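Local coordinates for protein malate dehydrogenase (Naegleria fowleri, PDB 6UM4) that probably catalyses the reversible oxidation of malate to oxaloacetate with nicotinamide adenine dinucleotide as coenzyme, at residues V98-S103 against G120-E125; V129-L134 against M148-G153; A177-G182 against E207-Q212. All blocks are in the same frame, centred on the assembly; numbering follows the deposited sequence.

All three contacts are buried, purely apolar meetings of aliphatic side chains with the central parallel sheet of the coenzyme-binding domain, and none has a hydrogen bond across it. Contacts 1 and 2 rest on neighbouring strands, 98-102 and 129-134, and lie on the same face of the sheet; contact 3 uses strand 176-179, on the other flank of 98-102, and packs on the opposite face. Their partners differ: a turn after a helix in contact 1, the last turns of a helix in contacts 2 and 3. Contact 2, apolar between its own segments, also has charged residues in 148-153 that bind the second subunit, whereas contact 3 stays within one chain.

Contact 1. Residues V98-S103 against G120-E125; sequences VTITVS and GEMLGE
Strand 98-102 and the turn 120-125 approach without backbone pairing, their closest CA atoms, those of Val98 and Leu123, being 9.4 Å apart, so that side chains span the whole distance. The strand is the first of the Rossmann fold and lies inside its parallel sheet, between 129-134 and 176-179; the turn follows helix 108-118, on the way back to strand 129-134. Leu123 is the centre of the contact. One of its methyls, CD1, meets both strand residues, lying 3.6 Å from Val98 CG2 and 3.8 Å from Ile100 CD1. Val98 and Ile100 are two apart on the strand and present their side chains on the same face, and each reaches Leu123 tip to tip. In Val98, chi1 of -57° puts CG1 opposite the carbonyl carbon and leaves CG2, between that carbon and the backbone N, to face the leucine. Met122 joins from the neighbouring position, its chain extended away from the backbone N and then bent at the sulfur (chi3 83°), a bend that turns the terminal methyl toward the isoleucine.

Glycines shape the turn that delivers these two residues. Gly120 leaves the helical conformation with a positive phi of 88°, and its O accepts a hydrogen bond from Gly124 N at 2.8 Å. Around the contact, Ile117 of helix 108-118 touches both Ile100 and Met122, while Tyr176 of the adjacent strand lies against Val98 and Leu123. The turn thus closes the hydrophobic layer at the start of the strand, the end away from the glycine-rich loop that in this family binds the dinucleotide. Ile100 CD1 is shared by the two residues of the turn, and on its methionine side it faces Met122 CE at 4.0 Å.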
loop_
_atom_site.group_PDB
_atom_site.type_symbol
_atom_site.label_atom_id
_atom_site.label_comp_id
_atom_site.label_asym_id
_atom_site.label_seq_id
_atom_site.Cartn_x
_atom_site.Cartn_y
_atom_site.Cartn_z
ATOM N N VAL A 98 -3.972 -4.401 19.770
ATOM C CA VAL A 98 -5.357 -4.577 19.357
ATOM C C VAL A 98 -5.393 -5.635 18.255
ATOM O O VAL A 98 -4.399 -5.888 17.564
ATOM C CB VAL A 98 -5.992 -3.261 18.868
ATOM C CG1 VAL A 98 -5.907 -2.205 19.956
ATOM C CG2 VAL A 98 -5.290 -2.794 17.579
ATOM N N THR A 99 -6.561 -6.250 18.093
ATOM C CA THR A 99 -6.794 -7.327 17.137
ATOM C C THR A 99 -7.726 -6.857 16.022
ATOM O O THR A 99 -8.820 -6.345 16.300
ATOM C CB THR A 99 -7.408 -8.526 17.860
ATOM O OG1 THR A 99 -6.470 -9.031 18.798
ATOM C CG2 THR A 99 -7.770 -9.631 16.885
ATOM N N ILE A 100 -7.322 -7.063 14.765
ATOM C CA ILE A 100 -8.108 -6.640 13.606
ATOM C C ILE A 100 -8.423 -7.868 12.758
ATOM O O ILE A 100 -7.508 -8.544 12.278
ATOM C CB ILE A 100 -7.362 -5.599 12.753
ATOM C CG1 ILE A 100 -6.802 -4.466 13.614
ATOM C CG2 ILE A 100 -8.286 -5.020 11.689
ATOM C CD1 ILE A 100 -5.468 -3.912 13.048
ATOM N N THR A 101 -9.702 -8.124 12.521
ATOM C CA THR A 101 -10.127 -9.200 11.627
ATOM C C THR A 101 -10.411 -8.639 10.238
ATOM O O THR A 101 -11.161 -7.673 10.102
ATOM C CB THR A 101 -11.381 -9.899 12.167
ATOM O OG1 THR A 101 -11.141 -10.340 13.507
ATOM C CG2 THR A 101 -11.751 -11.092 11.300
ATOM N N VAL A 102 -9.842 -9.260 9.206
ATOM C CA VAL A 102 -10.059 -8.831 7.828
ATOM C C VAL A 102 -10.530 -10.040 7.035
ATOM O O VAL A 102 -9.834 -11.062 6.982
ATOM C CB VAL A 102 -8.800 -8.218 7.183
ATOM C CG1 VAL A 102 -9.104 -7.797 5.747
ATOM C CG2 VAL A 102 -8.291 -7.022 7.990
ATOM N N SER A 103 -11.717 -9.935 6.440
ATOM C CA SER A 103 -12.220 -10.971 5.553
ATOM C C SER A 103 -11.771 -10.676 4.120
ATOM O O SER A 103 -11.168 -9.640 3.832
ATOM C CB SER A 103 -13.746 -11.071 5.658
ATOM O OG SER A 103 -14.357 -9.916 5.101
ATOM N N GLY A 120 1.508 0.611 10.651
ATOM C CA GLY A 120 1.080 1.548 11.670
ATOM C C GLY A 120 0.269 2.738 11.170
ATOM O O GLY A 120 -0.096 3.597 11.983
ATOM N N GLU A 121 -0.040 2.807 9.871
ATOM C CA GLU A 121 -0.742 3.977 9.324
ATOM C C GLU A 121 -2.200 4.029 9.774
ATOM O O GLU A 121 -2.710 5.099 10.125
ATOM C CB GLU A 121 -0.650 3.982 7.792
ATOM C CG GLU A 121 -1.334 5.170 7.096
ATOM C CD GLU A 121 -1.232 5.067 5.579
ATOM O OE1 GLU A 121 -0.593 4.093 5.107
ATOM O OE2 GLU A 121 -1.790 5.939 4.866
ATOM N N MET A 122 -2.884 2.888 9.779
ATOM C CA MET A 122 -4.309 2.909 10.095
ATOM C C MET A 122 -4.565 3.324 11.535
ATOM O O MET A 122 -5.444 4.156 11.795
ATOM C CB MET A 122 -4.935 1.547 9.813
ATOM C CG MET A 122 -6.447 1.584 10.019
ATOM S SD MET A 122 -7.263 0.101 9.440
ATOM C CE MET A 122 -7.025 -0.969 10.855
ATOM N N LEU A 123 -3.801 2.785 12.481
ATOM C CA LEU A 123 -4.109 2.980 13.893
ATOM C C LEU A 123 -3.064 3.768 14.665
ATOM O O LEU A 123 -3.272 4.015 15.861
ATOM C CB LEU A 123 -4.333 1.627 14.593
ATOM C CG LEU A 123 -5.498 0.777 14.072
ATOM C CD1 LEU A 123 -5.685 -0.532 14.861
ATOM C CD2 LEU A 123 -6.797 1.595 14.035
ATOM N N GLY A 124 -1.951 4.144 14.046
ATOM C CA GLY A 124 -0.946 4.929 14.736
ATOM C C GLY A 124 0.350 4.150 14.927
ATOM O O GLY A 124 0.353 2.926 15.120
ATOM N N GLU A 125 1.471 4.880 14.899
ATOM C CA GLU A 125 2.789 4.262 14.896
ATOM C C GLU A 125 3.145 3.590 16.215
ATOM O O GLU A 125 4.102 2.811 16.250
ATOM C CB GLU A 125 3.857 5.310 14.562
#

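Contact 2. Residues V129-L134 against M148-G153; sequences VKLRLL and MELDDG
A beta-alpha-beta unit of the Rossmann fold, strand 129-134, helix 140-151 and strand 158-164, joins its first strand to its helix through three leucines: Leu131 and Leu133 on the strand and Leu150 near the end of the helix. Leu131 and Leu150 supply the closest pair of CA atoms, 10.3 Å apart, a separation bridged by side chains alone. Leu150 sends a single methyl to the strand. Its CD1 is 3.9 Å from Leu131 CD1 and a looser 4.3 Å from Leu133 CD1, so it touches both strand leucines, whose own CD1 atoms are 5.1 Å apart. The side chains of Leu131 and Leu150 cross at about a right angle, methyl against methyl. In Leu150 the CG lies beside the backbone N and opposite the carbonyl carbon (chi1 -81°), which carries the branch off the helix toward the sheet.

The end of the helix and the residues just after it also bind the second subunit: Glu149 forms a salt bridge with Arg327 of that subunit, and Asp152 one with its Arg319. Within the chain, Ile161 of strand 158-164 touches both Leu133 and Leu150, and Phe115 of helix 108-118 lies against Leu150. With Ile117 and Leu114 of that helix meeting Leu131 and Leu133 respectively, the three leucines lie between strands 129-134 and 158-164 on one side and helices 108-118 and 140-151 on the other.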
loop_
_atom_site.group_PDB
_atom_site.type_symbol
_atom_site.label_atom_id
_atom_site.label_comp_id
_atom_site.label_asym_id
_atom_site.label_seq_id
_atom_site.Cartn_x
_atom_site.Cartn_y
_atom_site.Cartn_z
ATOM N N VAL A 129 -0.362 -4.381 16.383
ATOM C CA VAL A 129 -1.537 -4.966 15.757
ATOM C C VAL A 129 -1.384 -6.470 15.619
ATOM O O VAL A 129 -0.280 -7.002 15.476
ATOM C CB VAL A 129 -1.831 -4.326 14.380
ATOM C CG1 VAL A 129 -2.173 -2.881 14.559
ATOM C CG2 VAL A 129 -0.613 -4.442 13.479
ATOM N N LYS A 130 -2.519 -7.154 15.719
ATOM C CA LYS A 130 -2.660 -8.565 15.402
ATOM C C LYS A 130 -3.713 -8.703 14.319
ATOM O O LYS A 130 -4.826 -8.179 14.458
ATOM C CB LYS A 130 -3.053 -9.380 16.631
ATOM C CG LYS A 130 -2.056 -9.304 17.778
ATOM C CD LYS A 130 -2.482 -10.177 18.935
ATOM C CE LYS A 130 -1.508 -10.030 20.096
ATOM N NZ LYS A 130 -1.793 -11.016 21.172
ATOM N N LEU A 131 -3.370 -9.414 13.256
ATOM C CA LEU A 131 -4.257 -9.596 12.117
ATOM C C LEU A 131 -4.851 -10.991 12.167
ATOM O O LEU A 131 -4.121 -11.980 12.277
ATOM C CB LEU A 131 -3.500 -9.389 10.807
ATOM C CG LEU A 131 -3.095 -7.956 10.459
ATOM C CD1 LEU A 131 -2.212 -7.946 9.210
ATOM C CD2 LEU A 131 -4.329 -7.142 10.253
ATOM N N ARG A 132 -6.169 -11.069 12.088
ATOM C CA ARG A 132 -6.865 -12.334 11.931
ATOM C C ARG A 132 -7.491 -12.308 10.548
ATOM O O ARG A 132 -8.459 -11.576 10.312
ATOM C CB ARG A 132 -7.899 -12.532 13.039
ATOM C CG ARG A 132 -7.265 -12.608 14.439
ATOM C CD ARG A 132 -8.306 -12.908 15.533
ATOM N NE ARG A 132 -8.659 -14.318 15.593
ATOM C CZ ARG A 132 -7.953 -15.230 16.270
ATOM N NH1 ARG A 132 -6.766 -14.905 16.776
ATOM N NH2 ARG A 132 -8.356 -16.498 16.307
ATOM N N LEU A 133 -6.949 -13.119 9.656
ATOM C CA LEU A 133 -7.228 -13.050 8.228
ATOM C C LEU A 133 -8.164 -14.183 7.848
ATOM O O LEU A 133 -7.832 -15.354 8.060
ATOM C CB LEU A 133 -5.930 -13.157 7.426
ATOM C CG LEU A 133 -4.870 -12.115 7.762
ATOM C CD1 LEU A 133 -3.661 -12.272 6.832
ATOM C CD2 LEU A 133 -5.499 -10.713 7.627
ATOM N N LEU A 134 -9.300 -13.838 7.250
ATOM C CA LEU A 134 -10.344 -14.794 6.911
ATOM C C LEU A 134 -10.479 -14.910 5.399
ATOM O O LEU A 134 -10.447 -13.905 4.688
ATOM C CB LEU A 134 -11.687 -14.357 7.513
ATOM C CG LEU A 134 -12.897 -15.165 7.060
ATOM C CD1 LEU A 134 -12.705 -16.586 7.541
ATOM C CD2 LEU A 134 -14.188 -14.591 7.601
ATOM N N MET A 148 3.175 -14.768 4.300
ATOM C CA MET A 148 4.587 -14.705 3.940
ATOM C C MET A 148 4.988 -13.300 3.506
ATOM O O MET A 148 6.009 -12.769 3.959
ATOM C CB MET A 148 4.877 -15.710 2.833
ATOM C CG MET A 148 4.992 -17.129 3.329
ATOM S SD MET A 148 5.392 -18.263 2.000
ATOM C CE MET A 148 3.815 -19.029 1.716
ATOM N N GLU A 149 4.178 -12.666 2.649
ATOM C CA GLU A 149 4.540 -11.331 2.178
ATOM C C GLU A 149 4.520 -10.331 3.317
ATOM O O GLU A 149 5.404 -9.476 3.415
ATOM C CB GLU A 149 3.603 -10.888 1.058
ATOM C CG GLU A 149 3.826 -11.604 -0.264
ATOM C CD GLU A 149 3.568 -10.699 -1.482
ATOM O OE1 GLU A 149 2.480 -10.841 -2.091
ATOM O OE2 GLU A 149 4.429 -9.827 -1.804
ATOM N N LEU A 150 3.528 -10.433 4.197
ATOM C CA LEU A 150 3.456 -9.529 5.335
ATOM C C LEU A 150 4.618 -9.731 6.297
ATOM O O LEU A 150 5.186 -8.752 6.796
ATOM C CB LEU A 150 2.137 -9.734 6.067
ATOM C CG LEU A 150 0.907 -9.051 5.481
ATOM C CD1 LEU A 150 -0.341 -9.547 6.210
ATOM C CD2 LEU A 150 1.053 -7.552 5.600
ATOM N N ASP A 151 4.966 -10.990 6.602
ATOM C CA ASP A 151 6.161 -11.238 7.413
ATOM C C ASP A 151 7.388 -10.590 6.795
ATOM O O ASP A 151 8.174 -9.943 7.496
ATOM C CB ASP A 151 6.390 -12.739 7.587
ATOM C CG ASP A 151 5.375 -13.374 8.515
ATOM O OD1 ASP A 151 4.879 -12.656 9.418
ATOM O OD2 ASP A 151 5.067 -14.572 8.322
ATOM N N ASP A 152 7.543 -10.720 5.475
ATOM C CA ASP A 152 8.665 -10.133 4.750
ATOM C C ASP A 152 8.637 -8.616 4.743
ATOM O O ASP A 152 9.598 -8.003 4.265
ATOM C CB ASP A 152 8.672 -10.629 3.305
ATOM C CG ASP A 152 8.918 -12.111 3.221
ATOM O OD1 ASP A 152 9.361 -12.669 4.241
ATOM O OD2 ASP A 152 8.692 -12.719 2.158
ATOM N N GLY A 153 7.556 -8.002 5.231
ATOM C CA GLY A 153 7.594 -6.587 5.493
ATOM C C GLY A 153 8.368 -6.209 6.729
ATOM O O GLY A 153 8.712 -5.031 6.882
#

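Contact 3. Residues A177-G182 against E207-Q212; sequences AILLGG and EALNKQ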
loop_
_atom_site.group_PDB
_atom_site.type_symbol
_atom_site.label_atom_id
_atom_site.label_comp_id
_atom_site.label_asym_id
_atom_site.label_seq_id
_atom_site.Cartn_x
_atom_site.Cartn_y
_atom_site.Cartn_z
ATOM N N ALA A 177 -12.963 -4.920 12.830
ATOM C CA ALA A 177 -13.202 -5.840 11.730
ATOM C C ALA A 177 -13.448 -5.034 10.461
ATOM O O ALA A 177 -14.264 -4.110 10.450
ATOM C CB ALA A 177 -14.367 -6.795 12.024
ATOM N N ILE A 178 -12.743 -5.393 9.397
ATOM C CA ILE A 178 -12.920 -4.790 8.081
ATOM C C ILE A 178 -13.419 -5.890 7.159
ATOM O O ILE A 178 -12.729 -6.897 6.952
ATOM C CB ILE A 178 -11.619 -4.154 7.547
ATOM C CG1 ILE A 178 -11.181 -3.029 8.483
ATOM C CG2 ILE A 178 -11.824 -3.595 6.130
ATOM C CD1 ILE A 178 -9.847 -2.434 8.138
ATOM N N LEU A 179 -14.635 -5.730 6.653
ATOM C CA LEU A 179 -15.323 -6.804 5.947
ATOM C C LEU A 179 -15.255 -6.533 4.457
ATOM O O LEU A 179 -16.083 -5.795 3.914
ATOM C CB LEU A 179 -16.758 -6.924 6.449
ATOM C CG LEU A 179 -16.749 -7.160 7.952
ATOM C CD1 LEU A 179 -18.110 -7.524 8.496
ATOM C CD2 LEU A 179 -15.702 -8.268 8.280
ATOM N N LEU A 180 -14.258 -7.146 3.799
ATOM C CA LEU A 180 -14.063 -7.041 2.360
ATOM C C LEU A 180 -14.744 -8.172 1.623
ATOM O O LEU A 180 -15.141 -8.006 0.462
ATOM C CB LEU A 180 -12.567 -7.060 2.015
ATOM C CG LEU A 180 -11.662 -6.081 2.760
ATOM C CD1 LEU A 180 -10.183 -6.336 2.417
ATOM C CD2 LEU A 180 -12.044 -4.653 2.398
ATOM N N GLY A 181 -14.892 -9.313 2.284
ATOM C CA GLY A 181 -15.379 -10.497 1.621
ATOM C C GLY A 181 -16.884 -10.483 1.424
ATOM O O GLY A 181 -17.652 -10.000 2.256
ATOM N N GLY A 182 -17.298 -11.066 0.309
ATOM C CA GLY A 182 -18.703 -11.160 -0.011
ATOM C C GLY A 182 -18.894 -12.109 -1.167
ATOM O O GLY A 182 -17.980 -12.848 -1.545
ATOM N N GLU A 207 -23.582 -12.558 13.494
ATOM C CA GLU A 207 -23.753 -13.543 14.555
ATOM C C GLU A 207 -22.410 -13.901 15.175
ATOM O O GLU A 207 -22.274 -13.971 16.403
ATOM C CB GLU A 207 -24.452 -14.789 13.997
ATOM C CG GLU A 207 -25.958 -14.625 13.794
ATOM C CD GLU A 207 -26.588 -15.755 12.992
ATOM O OE1 GLU A 207 -25.847 -16.552 12.376
ATOM O OE2 GLU A 207 -27.834 -15.826 12.953
ATOM N N ALA A 208 -21.400 -14.128 14.335
ATOM C CA ALA A 208 -20.073 -14.468 14.850
ATOM C C ALA A 208 -19.456 -13.283 15.581
ATOM O O ALA A 208 -18.849 -13.452 16.645
ATOM C CB ALA A 208 -19.163 -14.924 13.703
ATOM N N LEU A 209 -19.605 -12.077 15.014
ATOM C CA LEU A 209 -19.099 -10.867 15.654
ATOM C C LEU A 209 -19.710 -10.696 17.032
ATOM O O LEU A 209 -19.002 -10.448 18.015
ATOM C CB LEU A 209 -19.395 -9.634 14.780
ATOM C CG LEU A 209 -18.411 -9.182 13.685
ATOM C CD1 LEU A 209 -19.084 -8.253 12.652
ATOM C CD2 LEU A 209 -17.178 -8.491 14.268
ATOM N N ASN A 210 -21.037 -10.834 17.121
ATOM C CA ASN A 210 -21.707 -10.617 18.389
ATOM C C ASN A 210 -21.186 -11.586 19.431
ATOM O O ASN A 210 -20.957 -11.206 20.583
ATOM C CB ASN A 210 -23.224 -10.758 18.223
ATOM C CG ASN A 210 -23.985 -10.098 19.346
ATOM O OD1 ASN A 210 -24.163 -8.888 19.345
ATOM N ND2 ASN A 210 -24.433 -10.890 20.319
ATOM N N LYS A 211 -20.945 -12.829 19.024
ATOM C CA LYS A 211 -20.494 -13.866 19.946
ATOM C C LYS A 211 -19.018 -13.733 20.318
ATOM O O LYS A 211 -18.666 -13.858 21.493
ATOM C CB LYS A 211 -20.755 -15.230 19.320
ATOM C CG LYS A 211 -20.140 -16.381 20.040
ATOM C CD LYS A 211 -20.273 -17.637 19.209
ATOM C CE LYS A 211 -19.553 -18.806 19.877
ATOM N NZ LYS A 211 -19.264 -19.860 18.873
ATOM N N GLN A 212 -18.147 -13.437 19.352
ATOM C CA GLN A 212 -16.707 -13.639 19.488
ATOM C C GLN A 212 -15.887 -12.376 19.700
ATOM O O GLN A 212 -14.869 -12.439 20.403
ATOM C CB GLN A 212 -16.161 -14.347 18.244
ATOM C CG GLN A 212 -16.745 -15.728 18.003
ATOM C CD GLN A 212 -16.196 -16.743 19.000
ATOM O OE1 GLN A 212 -16.715 -16.890 20.097
ATOM N NE2 GLN A 212 -15.108 -17.413 18.628
#
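Leu209, in the last turns of helix 191-212, reaches across to Ala177 and Leu179 of strand 176-179. Its CB leaves the helix in the direction of the sheet but touches nothing on the strand, and CG, placed opposite the carbonyl carbon (chi1 -88°), is still 5.0 Å from Ala177 CB. Contact begins one bond beyond the fork, at the methyls. Leu209 CD2 lies 4.0 Å from Ala177 CB, with the CA atoms of the two residues 8.7 Å apart. The other branch, Leu209 CD1, turns along the strand and meets Leu179 CD1 at 4.3 Å, a longer approach. Ala177 and Leu179 are two apart and so face the same way, and they lie side by side, Leu179 CD2 4.2 Å from Ala177 CB. Phe171 of helix 167-171 packs against both Ala177 and Leu209, while Phe202, farther back on helix 191-212, lies against Leu179. Helix-on-sheet packing of this kind, one leucine straddling two strand residues, belongs here to the beta-alpha-beta crossover 176-179, 191-212, 218-221 of the Rossmann fold.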